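Local coordinates for d-3-phosphoglycerate dehydrogenase oxidoreductase protein (Ralstonia solanacearum, PDB 3GG9) that probably oxidises D-3-phosphoglycerate with NAD as cofactor, as a member of the D-isomer specific 2-hydroxyacid dehydrogenase family, at residues K73-T78 with K97-L102; I233-L238 with L255-G260; N259-A264 with H287-M292. All blocks are in the same frame, centred on the assembly; numbering follows the deposited sequence.

Contact 1 of 3, residues K73-T78 with K97-L102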
loop_
_atom_site.group_PDB
_atom_site.type_symbol
_atom_site.label_atom_id
_atom_site.label_comp_id
_atom_site.label_asym_id
_atom_site.label_seq_id
_atom_site.Cartn_x
_atom_site.Cartn_y
_atom_site.Cartn_z
ATOM N N LYS A 73 -10.127 24.391 32.762
ATOM C CA LYS A 73 -10.103 23.510 33.927
ATOM C C LYS A 73 -9.534 22.123 33.627
ATOM O O LYS A 73 -8.926 21.494 34.499
ATOM C CB LYS A 73 -11.515 23.366 34.499
ATOM C CG LYS A 73 -12.098 24.670 35.043
ATOM C CD LYS A 73 -13.414 24.439 35.769
ATOM C CE LYS A 73 -14.608 24.640 34.857
ATOM N NZ LYS A 73 -15.730 25.277 35.598
ATOM N N ILE A 74 -9.761 21.647 32.401
ATOM C CA ILE A 74 -9.406 20.293 31.979
ATOM C C ILE A 74 -8.733 20.298 30.604
ATOM O O ILE A 74 -9.204 20.949 29.673
ATOM C CB ILE A 74 -10.682 19.398 31.902
ATOM C CG1 ILE A 74 -11.281 19.186 33.294
ATOM C CG2 ILE A 74 -10.381 18.053 31.231
ATOM C CD1 ILE A 74 -12.790 18.804 33.299
ATOM N N ILE A 75 -7.623 19.576 30.487
ATOM C CA ILE A 75 -7.108 19.159 29.191
ATOM C C ILE A 75 -7.251 17.647 29.136
ATOM O O ILE A 75 -6.751 16.931 30.021
ATOM C CB ILE A 75 -5.644 19.565 28.992
ATOM C CG1 ILE A 75 -5.524 21.089 28.948
ATOM C CG2 ILE A 75 -5.076 18.979 27.670
ATOM C CD1 ILE A 75 -4.123 21.573 29.279
ATOM N N SER A 76 -7.972 17.166 28.125
ATOM C CA SER A 76 -8.127 15.727 27.935
ATOM C C SER A 76 -7.360 15.274 26.696
ATOM O O SER A 76 -7.686 15.662 25.581
ATOM C CB SER A 76 -9.608 15.327 27.826
ATOM O OG SER A 76 -9.710 13.918 27.972
ATOM N N GLN A 77 -6.342 14.451 26.929
ATOM C CA GLN A 77 -5.414 13.990 25.914
ATOM C C GLN A 77 -5.869 12.670 25.336
ATOM O O GLN A 77 -6.104 11.703 26.087
ATOM C CB GLN A 77 -4.030 13.789 26.542
ATOM C CG GLN A 77 -2.948 13.407 25.575
ATOM C CD GLN A 77 -2.825 14.432 24.484
ATOM O OE1 GLN A 77 -2.603 15.604 24.743
ATOM N NE2 GLN A 77 -3.015 14.003 23.256
ATOM N N THR A 78 -5.972 12.630 24.005
ATOM C CA THR A 78 -6.160 11.374 23.282
ATOM C C THR A 78 -4.808 10.652 23.294
ATOM O O THR A 78 -3.785 11.251 22.975
ATOM C CB THR A 78 -6.668 11.597 21.812
ATOM O OG1 THR A 78 -5.792 12.496 21.125
ATOM C CG2 THR A 78 -8.111 12.121 21.772
ATOM N N LYS A 97 -1.655 26.100 37.527
ATOM C CA LYS A 97 -2.955 26.726 37.286
ATOM C C LYS A 97 -4.104 25.887 37.845
ATOM O O LYS A 97 -5.258 26.306 37.794
ATOM C CB LYS A 97 -3.178 26.980 35.789
ATOM C CG LYS A 97 -2.094 27.811 35.092
ATOM C CD LYS A 97 -2.283 29.313 35.286
ATOM C CE LYS A 97 -1.363 30.105 34.360
ATOM N NZ LYS A 97 0.087 29.828 34.585
ATOM N N GLY A 98 -3.795 24.711 38.376
ATOM C CA GLY A 98 -4.833 23.774 38.802
ATOM C C GLY A 98 -5.654 23.266 37.620
ATOM O O GLY A 98 -6.860 23.065 37.738
ATOM N N VAL A 99 -4.992 23.098 36.474
ATOM C CA VAL A 99 -5.586 22.506 35.270
ATOM C C VAL A 99 -5.227 21.025 35.251
ATOM O O VAL A 99 -4.037 20.685 35.207
ATOM C CB VAL A 99 -5.067 23.205 33.989
ATOM C CG1 VAL A 99 -5.511 22.451 32.718
ATOM C CG2 VAL A 99 -5.563 24.639 33.945
ATOM N N VAL A 100 -6.235 20.146 35.323
ATOM C CA VAL A 100 -5.953 18.713 35.294
ATOM C C VAL A 100 -5.744 18.210 33.874
ATOM O O VAL A 100 -6.471 18.584 32.955
ATOM C CB VAL A 100 -6.992 17.822 36.069
ATOM C CG1 VAL A 100 -6.925 18.112 37.556
ATOM C CG2 VAL A 100 -8.402 17.996 35.539
ATOM N N VAL A 101 -4.721 17.384 33.701
ATOM C CA VAL A 101 -4.451 16.763 32.414
ATOM C C VAL A 101 -4.896 15.314 32.491
ATOM O O VAL A 101 -4.433 14.551 33.341
ATOM C CB VAL A 101 -2.974 16.893 32.004
ATOM C CG1 VAL A 101 -2.698 16.097 30.723
ATOM C CG2 VAL A 101 -2.619 18.373 31.800
ATOM N N LEU A 102 -5.823 14.944 31.611
ATOM C CA LEU A 102 -6.379 13.596 31.616
ATOM C C LEU A 102 -5.676 12.762 30.556
ATOM O O LEU A 102 -5.431 13.243 29.453
ATOM C CB LEU A 102 -7.891 13.626 31.379
ATOM C CG LEU A 102 -8.694 14.638 32.212
ATOM C CD1 LEU A 102 -10.167 14.431 32.035
ATOM C CD2 LEU A 102 -8.337 14.590 33.682
#
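The flat groups are peptide planes and one side-chain amide. The Q77 amide bends forward onto the next residue, just past its strand's end: with CG anti to the backbone N (chi1 -176°) and a bend at chi2, NE2 reaches T78 O at 2.9 Å, on a lone pair and in the planes of both groups. A second bond from NE2, to R56 O, fixes the amide's rotation. Between the strands, V100 O and I75 O are met nearly along their C=O axes, by I75 N at 2.9 Å and by L102 N at 2.7 Å. At the ends the donor sits above the carbonyl plane: V100 N over K73 O, and Q77 N over L102 O. This is the ladder of a parallel sheet, strand 74-77 beside strand 100-102, joined through helix 91-97 as a beta-alpha-beta unit. G98 ends that helix in a Schellman motif, where its positive phi suits glycine.

Side chains alternate between the two faces. On one, I74 and V100 lie side by side, CG1 to CG2 3.8 Å, while I74 CG2 meets L102 CD1 at 3.7 Å; I323 of helix 306-324 covers I74 and L102. S76 shares this face; its OG, anti to the backbone N, bonds A316 O, a small hydroxyl tying sheet to helix. On the other face I75 CD1 rests on V99 CG1 at 3.8 Å, with C94 against I75. Isoleucine and valine suit these places because branching at CB favours the extended backbone and broadens the apolar surface. V100 and L102 spend their N-H and C=O groups on strand 74-77, while the N333 side chain takes V99 O and V101 N on the outer side, so backbone polar groups on both sides of this buried strand find partners.

Contact 2 of 3, residues I233-L238 with L255-G260. Unlike the reference sequence in segment 233-238: I233 (reference Val).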
loop_
_atom_site.group_PDB
_atom_site.type_symbol
_atom_site.label_atom_id
_atom_site.label_comp_id
_atom_site.label_asym_id
_atom_site.label_seq_id
_atom_site.Cartn_x
_atom_site.Cartn_y
_atom_site.Cartn_z
ATOM N N ILE A 233 19.684 8.468 14.282
ATOM C CA ILE A 233 19.968 8.032 12.930
ATOM C C ILE A 233 20.655 9.216 12.268
ATOM O O ILE A 233 20.115 10.311 12.206
ATOM C CB ILE A 233 18.675 7.600 12.185
ATOM C CG1 ILE A 233 18.050 6.399 12.901
ATOM C CG2 ILE A 233 18.972 7.208 10.748
ATOM C CD1 ILE A 233 16.674 6.049 12.386
ATOM N N THR A 234 21.872 8.982 11.811
ATOM C CA THR A 234 22.672 10.035 11.216
ATOM C C THR A 234 22.732 9.832 9.715
ATOM O O THR A 234 22.297 8.802 9.215
ATOM C CB THR A 234 24.094 9.984 11.784
ATOM O OG1 THR A 234 24.714 8.753 11.388
ATOM C CG2 THR A 234 24.060 10.066 13.302
ATOM N N VAL A 235 23.288 10.805 8.988
ATOM C CA VAL A 235 23.575 10.638 7.562
ATOM C C VAL A 235 24.547 9.493 7.309
ATOM O O VAL A 235 24.439 8.827 6.292
ATOM C CB VAL A 235 24.176 11.932 6.900
ATOM C CG1 VAL A 235 24.468 11.711 5.425
ATOM C CG2 VAL A 235 23.228 13.055 7.013
ATOM N N ALA A 236 25.492 9.263 8.222
ATOM C CA ALA A 236 26.444 8.161 8.062
ATOM C C ALA A 236 25.706 6.820 8.067
ATOM O O ALA A 236 25.989 5.945 7.238
ATOM C CB ALA A 236 27.517 8.190 9.150
ATOM N N ASP A 237 24.750 6.681 8.983
ATOM C CA ASP A 237 23.903 5.480 9.062
ATOM C C ASP A 237 23.101 5.255 7.782
ATOM O O ASP A 237 23.077 4.157 7.238
ATOM C CB ASP A 237 22.926 5.596 10.238
ATOM C CG ASP A 237 23.623 5.591 11.594
ATOM O OD1 ASP A 237 23.187 6.351 12.490
ATOM O OD2 ASP A 237 24.593 4.820 11.765
ATOM N N LEU A 238 22.385 6.287 7.336
ATOM C CA LEU A 238 21.602 6.206 6.099
ATOM C C LEU A 238 22.446 5.942 4.848
ATOM O O LEU A 238 22.041 5.185 3.981
ATOM C CB LEU A 238 20.777 7.488 5.919
ATOM C CG LEU A 238 19.670 7.713 6.949
ATOM C CD1 LEU A 238 19.108 9.114 6.791
ATOM C CD2 LEU A 238 18.559 6.642 6.841
ATOM N N LEU A 255 13.982 11.749 15.094
ATOM C CA LEU A 255 14.833 10.563 15.234
ATOM C C LEU A 255 16.008 10.545 14.259
ATOM O O LEU A 255 17.027 9.938 14.545
ATOM C CB LEU A 255 14.032 9.282 15.042
ATOM C CG LEU A 255 12.930 8.974 16.056
ATOM C CD1 LEU A 255 12.169 7.724 15.641
ATOM C CD2 LEU A 255 13.492 8.799 17.446
ATOM N N VAL A 256 15.844 11.176 13.098
ATOM C CA VAL A 256 16.926 11.328 12.131
ATOM C C VAL A 256 17.470 12.733 12.311
ATOM O O VAL A 256 16.697 13.676 12.454
ATOM C CB VAL A 256 16.440 11.157 10.669
ATOM C CG1 VAL A 256 17.607 11.232 9.675
ATOM C CG2 VAL A 256 15.699 9.835 10.496
ATOM N N GLU A 257 18.792 12.874 12.315
ATOM C CA GLU A 257 19.406 14.202 12.374
ATOM C C GLU A 257 18.870 15.124 11.293
ATOM O O GLU A 257 18.523 14.697 10.202
ATOM C CB GLU A 257 20.939 14.129 12.359
ATOM C CG GLU A 257 21.579 13.743 11.037
ATOM C CD GLU A 257 23.109 13.847 11.087
ATOM O OE1 GLU A 257 23.785 13.158 10.305
ATOM O OE2 GLU A 257 23.635 14.621 11.911
ATOM N N GLU A 258 18.759 16.390 11.659
ATOM C CA GLU A 258 18.169 17.429 10.843
ATOM C C GLU A 258 18.774 17.459 9.430
ATOM O O GLU A 258 20.001 17.422 9.264
ATOM C CB GLU A 258 18.351 18.750 11.578
ATOM C CG GLU A 258 17.658 19.900 10.949
ATOM C CD GLU A 258 17.726 21.122 11.810
ATOM O OE1 GLU A 258 16.865 21.997 11.622
ATOM O OE2 GLU A 258 18.630 21.203 12.681
ATOM N N ASN A 259 17.885 17.455 8.431
ATOM C CA ASN A 259 18.195 17.327 6.995
ATOM C C ASN A 259 18.924 16.039 6.581
ATOM O O ASN A 259 19.276 15.884 5.425
ATOM C CB ASN A 259 18.937 18.561 6.443
ATOM C CG ASN A 259 18.234 19.867 6.770
ATOM O OD1 ASN A 259 17.013 19.958 6.717
ATOM N ND2 ASN A 259 19.013 20.887 7.118
ATOM N N GLY A 260 19.114 15.115 7.518
ATOM C CA GLY A 260 19.876 13.899 7.246
ATOM C C GLY A 260 19.284 13.059 6.141
ATOM O O GLY A 260 19.991 12.558 5.269
HETATM O O HOH W 1 26.683 11.356 10.193
#
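E257 reaches from a loop to the start of a helix. Its CB stands 3.9 Å from I233 O. CG occupies the crowded position between backbone N and carbonyl carbon (chi1 72°) and passes over T234 CA; the chain then runs extended, bringing CD close to the same CA. At the tip OE1 takes the V235 N-H through its anti lone pair, V235 N to E257 OE1 being 2.7 Å and the bond nearly straight at 175°; V235 CG2 is 3.3 Å from the same OE1, the side chains crossing at about a right angle. A water on A236 N gives OE1 a further, weak bond.

The backbones join in a single bridge, I233 N to L255 O and E257 N to I233 O. V256 CG1 packs on L238 CD1 at 3.9 Å, and F247 borders I233, V256 and L238. G260 closes a type II turn from E257; a CB there would come too close to E257 O, and its bare CA lies 3.5 Å from V235 CG2.

Helix 235-238 is N-capped by T234 in a capping box: D237 N donates to T234 OG1, and T234 N to D237 OD1. Threonine's hydroxyl and aspartate's acid, both short, suit this exchange. Two carboxylates thus face the helix start, where its N-H groups, and for D237 a salt bridge to R240, would probably favour ionisation.

Contact 3 of 3, residues N259-A264 with H287-M292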
loop_
_atom_site.group_PDB
_atom_site.type_symbol
_atom_site.label_atom_id
_atom_site.label_comp_id
_atom_site.label_asym_id
_atom_site.label_seq_id
_atom_site.Cartn_x
_atom_site.Cartn_y
_atom_site.Cartn_z
ATOM N N ASN A 259 17.885 17.455 8.431
ATOM C CA ASN A 259 18.195 17.327 6.995
ATOM C C ASN A 259 18.924 16.039 6.581
ATOM O O ASN A 259 19.276 15.884 5.425
ATOM C CB ASN A 259 18.937 18.561 6.443
ATOM C CG ASN A 259 18.234 19.867 6.770
ATOM O OD1 ASN A 259 17.013 19.958 6.717
ATOM N ND2 ASN A 259 19.013 20.887 7.118
ATOM N N GLY A 260 19.114 15.115 7.518
ATOM C CA GLY A 260 19.876 13.899 7.246
ATOM C C GLY A 260 19.284 13.059 6.141
ATOM O O GLY A 260 19.991 12.558 5.269
ATOM N N MET A 261 17.969 12.915 6.177
ATOM C CA MET A 261 17.268 12.160 5.163
ATOM C C MET A 261 17.342 12.728 3.723
ATOM O O MET A 261 17.675 12.005 2.771
ATOM C CB MET A 261 15.833 11.973 5.625
ATOM C CG MET A 261 14.830 11.988 4.535
ATOM S SD MET A 261 13.956 10.496 4.714
ATOM C CE MET A 261 15.329 9.376 4.326
ATOM N N VAL A 262 17.019 14.008 3.571
ATOM C CA VAL A 262 17.153 14.679 2.287
ATOM C C VAL A 262 18.586 14.493 1.795
ATOM O O VAL A 262 18.788 14.078 0.651
ATOM C CB VAL A 262 16.790 16.177 2.375
ATOM C CG1 VAL A 262 17.245 16.928 1.095
ATOM C CG2 VAL A 262 15.285 16.354 2.616
ATOM N N THR A 263 19.550 14.734 2.686
ATOM C CA THR A 263 20.976 14.615 2.367
ATOM C C THR A 263 21.308 13.217 1.863
ATOM O O THR A 263 21.888 13.075 0.798
ATOM C CB THR A 263 21.877 15.017 3.567
ATOM O OG1 THR A 263 21.587 16.370 3.952
ATOM C CG2 THR A 263 23.378 14.902 3.218
ATOM N N ALA A 264 20.882 12.185 2.594
ATOM C CA ALA A 264 21.173 10.815 2.196
ATOM C C ALA A 264 20.486 10.414 0.881
ATOM O O ALA A 264 21.107 9.761 0.028
ATOM C CB ALA A 264 20.815 9.848 3.312
ATOM N N HIS A 287 7.264 21.113 0.883
ATOM C CA HIS A 287 8.428 20.557 1.547
ATOM C C HIS A 287 9.320 19.922 0.497
ATOM O O HIS A 287 8.829 19.354 -0.492
ATOM C CB HIS A 287 8.018 19.482 2.567
ATOM C CG HIS A 287 9.111 19.138 3.526
ATOM N ND1 HIS A 287 10.110 18.244 3.215
ATOM C CD2 HIS A 287 9.374 19.576 4.781
ATOM C CE1 HIS A 287 10.941 18.144 4.235
ATOM N NE2 HIS A 287 10.516 18.942 5.198
ATOM N N THR A 288 10.626 20.008 0.715
ATOM C CA THR A 288 11.647 19.403 -0.170
ATOM C C THR A 288 11.326 17.939 -0.518
ATOM O O THR A 288 11.394 17.537 -1.682
ATOM C CB THR A 288 13.051 19.525 0.495
ATOM O OG1 THR A 288 13.346 20.914 0.700
ATOM C CG2 THR A 288 14.139 18.952 -0.359
ATOM N N LEU A 289 10.954 17.154 0.493
ATOM C CA LEU A 289 10.661 15.730 0.314
ATOM C C LEU A 289 9.463 15.456 -0.582
ATOM O O LEU A 289 9.416 14.419 -1.242
ATOM C CB LEU A 289 10.437 15.056 1.665
ATOM C CG LEU A 289 11.657 14.698 2.509
ATOM C CD1 LEU A 289 11.138 14.027 3.754
ATOM C CD2 LEU A 289 12.644 13.760 1.742
ATOM N N LEU A 290 8.512 16.390 -0.615
ATOM C CA LEU A 290 7.316 16.259 -1.443
ATOM C C LEU A 290 7.643 16.425 -2.917
ATOM O O LEU A 290 6.902 15.959 -3.771
ATOM C CB LEU A 290 6.218 17.258 -1.020
ATOM C CG LEU A 290 5.637 17.212 0.401
ATOM C CD1 LEU A 290 4.445 18.147 0.564
ATOM C CD2 LEU A 290 5.219 15.819 0.734
ATOM N N ARG A 291 8.757 17.090 -3.209
ATOM C CA ARG A 291 9.187 17.287 -4.591
ATOM C C ARG A 291 10.208 16.247 -5.067
ATOM O O ARG A 291 10.786 16.389 -6.141
ATOM C CB ARG A 291 9.705 18.716 -4.778
ATOM C CG ARG A 291 8.669 19.751 -4.358
ATOM C CD ARG A 291 9.110 21.170 -4.691
ATOM N NE ARG A 291 10.185 21.657 -3.822
ATOM C CZ ARG A 291 10.023 22.153 -2.594
ATOM N NH1 ARG A 291 11.086 22.586 -1.940
ATOM N NH2 ARG A 291 8.821 22.220 -2.013
ATOM N N MET A 292 10.405 15.202 -4.264
ATOM C CA MET A 292 11.288 14.080 -4.597
ATOM C C MET A 292 10.495 12.832 -4.985
ATOM O O MET A 292 9.725 12.299 -4.177
ATOM C CB MET A 292 12.212 13.770 -3.410
ATOM C CG MET A 292 13.412 14.718 -3.286
ATOM S SD MET A 292 14.534 14.368 -1.903
ATOM C CE MET A 292 14.211 15.759 -0.910
#
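V262 has CG1 anti to the backbone N (chi1 167°), so that both its methyl groups reach from helix 260-267 toward the 3-10 turn 288-291, within the Rossmann-type nucleotide-binding domain. L289 answers with CG anti to its carbonyl carbon and CD2 carried forward, while M292 extends through chi2 and bends at chi3 (-111°), swinging CE inward.

The methyl carbons meet by their tips, L289 crossing V262 obliquely: V262 CG2 is 3.8 Å from L289 CD2 and 3.7 Å from M292 CE, which crosses V262 at about a right angle and also touches its CG1. T288 CG2 adds an apolar methyl against V262 CG1. A compact branched valine suits the centre, and the flexible methionine adapts to it. M261, bent at chi2 and chi3, lays CG on L289 CD2 and continues toward A273 and I275 of strand 272-275; L289 also touches I275, with C295 and C297 of strand 295-297 beyond.

Behind this apolar seam L290 O accepts from K134 NZ of the second subunit. The 3-10 turn begins with a side-chain bond: H287 ND1, at the ring edge and in its plane, accepts the L289 N-H, with L289 N 3.1 Å from H287 ND1.

From the N terminus, contact 1 first closes the loop through helix 91-97, pairing the last two strands of the parallel five-stranded sheet. In the seven-stranded Rossmann-type sheet, contact 2 closes the excursion through strand 246-249, joining helix 235-238 to the loop before helix 260-267. Contact 3 opens where contact 2 ends, sharing N259 and G260, and closes the next loop, through strand 272-275. The three run in series, without nesting. Contacts 2 and 3 touch at L238 CB and A264 CB, 3.5 Å apart; helix 260-267 thus meets helix 235-238 on one part of its surface and the 288-291 turn on another. Contact 1 lies on the opposite side of the chain's centre, about 36 Å from contact 2 between centres.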